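Local coordinates for phosphoinositol-specific phospholipase C (Pseudomonas sp., PDB 5FYP), which probably cleaves phosphoinositides in a calcium-dependent reaction, releasing diacylglycerol and a phosphorylated inositol product, as other phosphoinositide-specific phospholipases C do, at residues Thr15-Ile20 with Gly110-Thr115; Ala155-Ser160 with Ser173-Asn178. All coordinates share one frame; numbering follows the deposited sequence.

Interaction 1: Thr15-Ile20 with Gly110-Thr115; sequences TPFNGI and GHFPIT
Phe17 reaches from the turn ahead of strand 20-25 to the backbone leading into strand 114-120, where Phe112, Pro113 and Thr115 receive it. Its CB leaves at an angle to these partners, but CG lies anti to the backbone N (chi1 -171°), and from there the ring extends to the partners, with Pro113 approaching it obliquely. CD1 comes within 4.0 Å of Pro113 CG. The next atom, CE1, is 3.9 Å from Pro113 CG, the two side chains running past each other in opposite directions, and also meets Phe112 CE1 at 4.2 Å, near the ring plane. At the tip, CZ sits 3.5 Å from Thr115 OG1, which lies near the plane of the ring, at its edge.

Ile20 makes a second approach, tip to tip with Phe112: its CD1 is 4.0 Å from Phe112 CE2 at the edge of that ring. One face of the Phe112 ring is taken by Pro113 CD of its own segment. Leu185 of strand 184-189 packs on Phe17, Pro113 and Thr115, and Ile295 touches both Ile20 and Phe112; all five touching residues are buried. In a fold of the TIM-barrel clan, this joins the beginnings of two barrel strands. Apart from one threonine oxygen the meeting atoms are carbon, which implies that van der Waals fit and burial, rather than directional bonds, hold the two segments together.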
loop_
_atom_site.group_PDB
_atom_site.type_symbol
_atom_site.label_atom_id
_atom_site.label_comp_id
_atom_site.label_asym_id
_atom_site.label_seq_id
_atom_site.Cartn_x
_atom_site.Cartn_y
_atom_site.Cartn_z
ATOM N N THR A 15 3.649 12.065 15.021
ATOM C CA THR A 15 4.833 11.453 14.443
ATOM C C THR A 15 4.708 11.470 12.925
ATOM O O THR A 15 3.668 11.115 12.392
ATOM C CB THR A 15 4.967 10.007 14.939
ATOM O OG1 THR A 15 4.973 9.984 16.376
ATOM C CG2 THR A 15 6.211 9.330 14.475
ATOM N N PRO A 16 5.791 11.814 12.193
ATOM C CA PRO A 16 5.801 11.645 10.748
ATOM C C PRO A 16 5.400 10.229 10.359
ATOM O O PRO A 16 5.787 9.282 11.039
ATOM C CB PRO A 16 7.263 11.915 10.391
ATOM C CG PRO A 16 7.690 12.911 11.431
ATOM C CD PRO A 16 7.066 12.372 12.685
ATOM N N PHE A 17 4.672 10.087 9.268
ATOM C CA PHE A 17 4.177 8.762 8.889
ATOM C C PHE A 17 5.279 7.726 8.755
ATOM O O PHE A 17 5.094 6.561 9.108
ATOM C CB PHE A 17 3.379 8.890 7.595
ATOM C CG PHE A 17 2.626 7.631 7.188
ATOM C CD1 PHE A 17 1.533 7.200 7.897
ATOM C CD2 PHE A 17 3.031 6.887 6.092
ATOM C CE1 PHE A 17 0.848 6.063 7.514
ATOM C CE2 PHE A 17 2.345 5.750 5.704
ATOM C CZ PHE A 17 1.246 5.320 6.409
ATOM N N ASN A 18 6.431 8.155 8.231
ATOM C CA ASN A 18 7.576 7.266 8.079
ATOM C C ASN A 18 8.207 6.832 9.403
ATOM O O ASN A 18 8.982 5.883 9.421
ATOM C CB ASN A 18 8.627 7.882 7.166
ATOM C CG ASN A 18 9.100 9.220 7.676
ATOM O OD1 ASN A 18 8.313 10.178 7.792
ATOM N ND2 ASN A 18 10.394 9.338 7.898
ATOM N N GLY A 19 7.880 7.538 10.490
ATOM C CA GLY A 19 8.329 7.139 11.832
ATOM C C GLY A 19 7.362 6.291 12.603
ATOM O O GLY A 19 7.586 6.084 13.812
ATOM N N ILE A 20 6.319 5.783 11.944
ATOM C CA ILE A 20 5.285 4.988 12.594
ATOM C C ILE A 20 5.365 3.533 12.104
ATOM O O ILE A 20 5.439 3.267 10.898
ATOM C CB ILE A 20 3.890 5.575 12.317
ATOM C CG1 ILE A 20 3.785 7.017 12.819
ATOM C CG2 ILE A 20 2.818 4.697 12.928
ATOM C CD1 ILE A 20 2.513 7.717 12.440
ATOM N N GLY A 110 -11.721 11.782 10.857
ATOM C CA GLY A 110 -10.569 11.904 11.735
ATOM C C GLY A 110 -9.736 10.645 11.827
ATOM O O GLY A 110 -8.858 10.566 12.676
ATOM N N HIS A 111 -10.008 9.662 10.964
ATOM C CA HIS A 111 -9.284 8.423 11.097
ATOM C C HIS A 111 -7.797 8.550 10.779
ATOM O O HIS A 111 -7.372 9.362 9.945
ATOM C CB HIS A 111 -9.917 7.300 10.256
ATOM C CG HIS A 111 -9.913 7.518 8.764
ATOM N ND1 HIS A 111 -8.814 7.313 7.974
ATOM C CD2 HIS A 111 -10.911 7.880 7.927
ATOM C CE1 HIS A 111 -9.132 7.554 6.714
ATOM N NE2 HIS A 111 -10.401 7.880 6.654
ATOM N N PHE A 112 -7.014 7.728 11.451
ATOM C CA PHE A 112 -5.625 7.523 11.106
ATOM C C PHE A 112 -5.550 7.135 9.630
ATOM O O PHE A 112 -6.429 6.419 9.134
ATOM C CB PHE A 112 -5.074 6.411 12.011
ATOM C CG PHE A 112 -3.620 6.158 11.852
ATOM C CD1 PHE A 112 -3.157 5.334 10.839
ATOM C CD2 PHE A 112 -2.696 6.741 12.699
ATOM C CE1 PHE A 112 -1.803 5.140 10.650
ATOM C CE2 PHE A 112 -1.353 6.518 12.540
ATOM C CZ PHE A 112 -0.903 5.724 11.510
ATOM N N PRO A 113 -4.546 7.610 8.880
ATOM C CA PRO A 113 -4.521 7.327 7.452
ATOM C C PRO A 113 -4.557 5.836 7.149
ATOM O O PRO A 113 -3.860 5.047 7.805
ATOM C CB PRO A 113 -3.212 7.961 6.988
ATOM C CG PRO A 113 -2.387 8.087 8.241
ATOM C CD PRO A 113 -3.408 8.432 9.294
ATOM N N ILE A 114 -5.353 5.478 6.144
ATOM C CA ILE A 114 -5.472 4.082 5.706
ATOM C C ILE A 114 -4.529 3.844 4.535
ATOM O O ILE A 114 -4.528 4.634 3.604
ATOM C CB ILE A 114 -6.897 3.767 5.281
ATOM C CG1 ILE A 114 -7.855 3.896 6.458
ATOM C CG2 ILE A 114 -6.998 2.388 4.634
ATOM C CD1 ILE A 114 -9.315 3.992 6.050
ATOM N N THR A 115 -3.769 2.770 4.610
ATOM C CA THR A 115 -2.891 2.373 3.522
ATOM C C THR A 115 -3.446 1.085 2.916
ATOM O O THR A 115 -3.692 0.109 3.627
ATOM C CB THR A 115 -1.448 2.181 3.997
ATOM O OG1 THR A 115 -0.971 3.406 4.548
ATOM C CG2 THR A 115 -0.518 1.805 2.863
#

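Interaction 2: Ala155-Ser160 with Ser173-Asn178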
loop_
_atom_site.group_PDB
_atom_site.type_symbol
_atom_site.label_atom_id
_atom_site.label_comp_id
_atom_site.label_asym_id
_atom_site.label_seq_id
_atom_site.Cartn_x
_atom_site.Cartn_y
_atom_site.Cartn_z
ATOM N N ALA A 155 5.769 14.788 -2.505
ATOM C CA ALA A 155 6.835 15.568 -3.144
ATOM C C ALA A 155 6.718 17.047 -2.802
ATOM O O ALA A 155 7.699 17.694 -2.408
ATOM C CB ALA A 155 6.816 15.333 -4.639
ATOM N N THR A 156 5.524 17.589 -2.910
ATOM C CA THR A 156 5.303 18.964 -2.524
ATOM C C THR A 156 5.637 19.175 -1.050
ATOM O O THR A 156 6.273 20.167 -0.687
ATOM C CB THR A 156 3.865 19.354 -2.842
ATOM O OG1 THR A 156 3.704 19.310 -4.262
ATOM C CG2 THR A 156 3.523 20.737 -2.306
ATOM N N HIS A 157 5.228 18.254 -0.190
ATOM C CA HIS A 157 5.511 18.372 1.240
ATOM C C HIS A 157 7.012 18.545 1.520
ATOM O O HIS A 157 7.393 19.351 2.353
ATOM C CB HIS A 157 4.982 17.171 2.010
ATOM C CG HIS A 157 5.244 17.254 3.468
ATOM N ND1 HIS A 157 4.552 18.101 4.301
ATOM C CD2 HIS A 157 6.169 16.632 4.235
ATOM C CE1 HIS A 157 5.007 17.968 5.530
ATOM N NE2 HIS A 157 5.994 17.091 5.517
ATOM N N ILE A 158 7.831 17.765 0.839
ATOM C CA ILE A 158 9.291 17.802 1.067
ATOM C C ILE A 158 10.035 18.753 0.127
ATOM O O ILE A 158 11.257 18.852 0.180
ATOM C CB ILE A 158 9.929 16.398 1.002
ATOM C CG1 ILE A 158 9.947 15.809 -0.423
ATOM C CG2 ILE A 158 9.245 15.459 1.990
ATOM C CD1 ILE A 158 10.957 14.718 -0.610
ATOM N N GLY A 159 9.329 19.464 -0.747
ATOM C CA GLY A 159 9.983 20.421 -1.667
ATOM C C GLY A 159 10.753 19.776 -2.819
ATOM O O GLY A 159 11.734 20.345 -3.283
ATOM N N SER A 160 10.291 18.614 -3.287
ATOM C CA SER A 160 10.935 17.853 -4.351
ATOM C C SER A 160 10.017 17.760 -5.568
ATOM O O SER A 160 8.795 17.771 -5.429
ATOM C CB SER A 160 11.226 16.441 -3.833
ATOM O OG SER A 160 11.859 15.605 -4.800
ATOM N N SER A 173 11.001 14.183 6.625
ATOM C CA SER A 173 9.818 13.645 7.295
ATOM C C SER A 173 8.601 13.725 6.386
ATOM O O SER A 173 8.322 14.754 5.747
ATOM C CB SER A 173 9.518 14.448 8.562
ATOM O OG SER A 173 10.559 14.299 9.477
ATOM N N TRP A 174 7.848 12.629 6.343
ATOM C CA TRP A 174 6.496 12.680 5.772
ATOM C C TRP A 174 5.601 13.554 6.657
ATOM O O TRP A 174 5.910 13.780 7.831
ATOM C CB TRP A 174 5.903 11.273 5.705
ATOM C CG TRP A 174 6.527 10.361 4.691
ATOM C CD1 TRP A 174 7.854 10.098 4.507
ATOM C CD2 TRP A 174 5.823 9.524 3.754
ATOM N NE1 TRP A 174 8.018 9.171 3.498
ATOM C CE2 TRP A 174 6.791 8.798 3.026
ATOM C CE3 TRP A 174 4.463 9.320 3.452
ATOM C CZ2 TRP A 174 6.451 7.918 2.023
ATOM C CZ3 TRP A 174 4.130 8.438 2.454
ATOM C CH2 TRP A 174 5.124 7.771 1.731
ATOM N N PRO A 175 4.421 13.957 6.138
ATOM C CA PRO A 175 3.426 14.538 7.034
ATOM C C PRO A 175 3.115 13.580 8.187
ATOM O O PRO A 175 3.262 12.345 8.082
ATOM C CB PRO A 175 2.206 14.735 6.126
ATOM C CG PRO A 175 2.786 14.793 4.730
ATOM C CD PRO A 175 3.903 13.804 4.776
ATOM N N THR A 176 2.666 14.160 9.286
ATOM C CA THR A 176 2.338 13.358 10.466
ATOM C C THR A 176 1.032 12.619 10.269
ATOM O O THR A 176 0.229 12.948 9.375
ATOM C CB THR A 176 2.228 14.204 11.754
ATOM O OG1 THR A 176 1.130 15.084 11.576
ATOM C CG2 THR A 176 3.525 14.974 12.031
ATOM N N ALA A 177 0.768 11.640 11.122
ATOM C CA ALA A 177 -0.548 10.992 11.103
ATOM C C ALA A 177 -1.672 12.015 11.288
ATOM O O ALA A 177 -2.698 11.919 10.613
ATOM C CB ALA A 177 -0.626 9.874 12.096
ATOM N N ASN A 178 -1.485 12.986 12.177
ATOM C CA ASN A 178 -2.468 14.068 12.337
ATOM C C ASN A 178 -2.684 14.828 11.021
ATOM O O ASN A 178 -3.812 15.102 10.624
ATOM C CB ASN A 178 -2.014 15.043 13.426
ATOM C CG ASN A 178 -3.015 16.132 13.665
ATOM O OD1 ASN A 178 -4.132 15.831 14.000
ATOM N ND2 ASN A 178 -2.637 17.371 13.436
#
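Pro175 sets its CG over one face of the His157 imidazole: the proline CG stands 3.7 Å from the centroid of the ring and 9° off its normal, a CH-pi contact over the middle of the ring. The two side chains pass in opposite directions. Pro175 CD lies 3.7 Å from His157 CD2. A chi1 of -180° puts the histidine CG anti to the backbone N, and the CB of His157 points toward segment 173-178. The same loop also meets the edge of the imidazole, where Ser173 O lies in the ring plane, 3.2 Å from His157 CD2.

Helix 151-158 ends here in a Schellman motif, with Gly159 at positive phi and Ser160 N bonded back to Ala155 O at 2.9 Å. Both segments belong to the long connection between the neighbouring parallel strands 114-120 and 184-189, and the contact packs the end of the helix against the loop that leads back into the sheet. Ile158 adds its CG2, 3.9 Å from Ser173 O. The CB of Trp174 points away from 155-160, though its side chain touches Leu154 of the same helix; NE1 is hydrogen-bonded to Ser256 O. The Pro175 ring also packs on Leu154 and Phe149, whereas His157 remains exposed.

Interactions 1 and 2 share a seam, although their centres are about 12 Å apart. The loop 173-178, which packs on the helix in interaction 2, runs alongside the turn 15-20 of interaction 1: Pro175 O accepts a hydrogen bond from Phe17 N at 2.9 Å, and Asn18 OD1 takes one from Trp174 N at 2.9 Å. Farther along, Ala177 CB packs 3.5 Å from Phe112 CE2, so the loop touches both segments of interaction 1. Calcium, bound by Asn27, Glu48, Asp50 and Asp119, lies about 13 Å from the Thr115 side chain. Strand 114-120 runs from interaction 1 to the calcium site, with Thr115 near its start and Asp119 near its end.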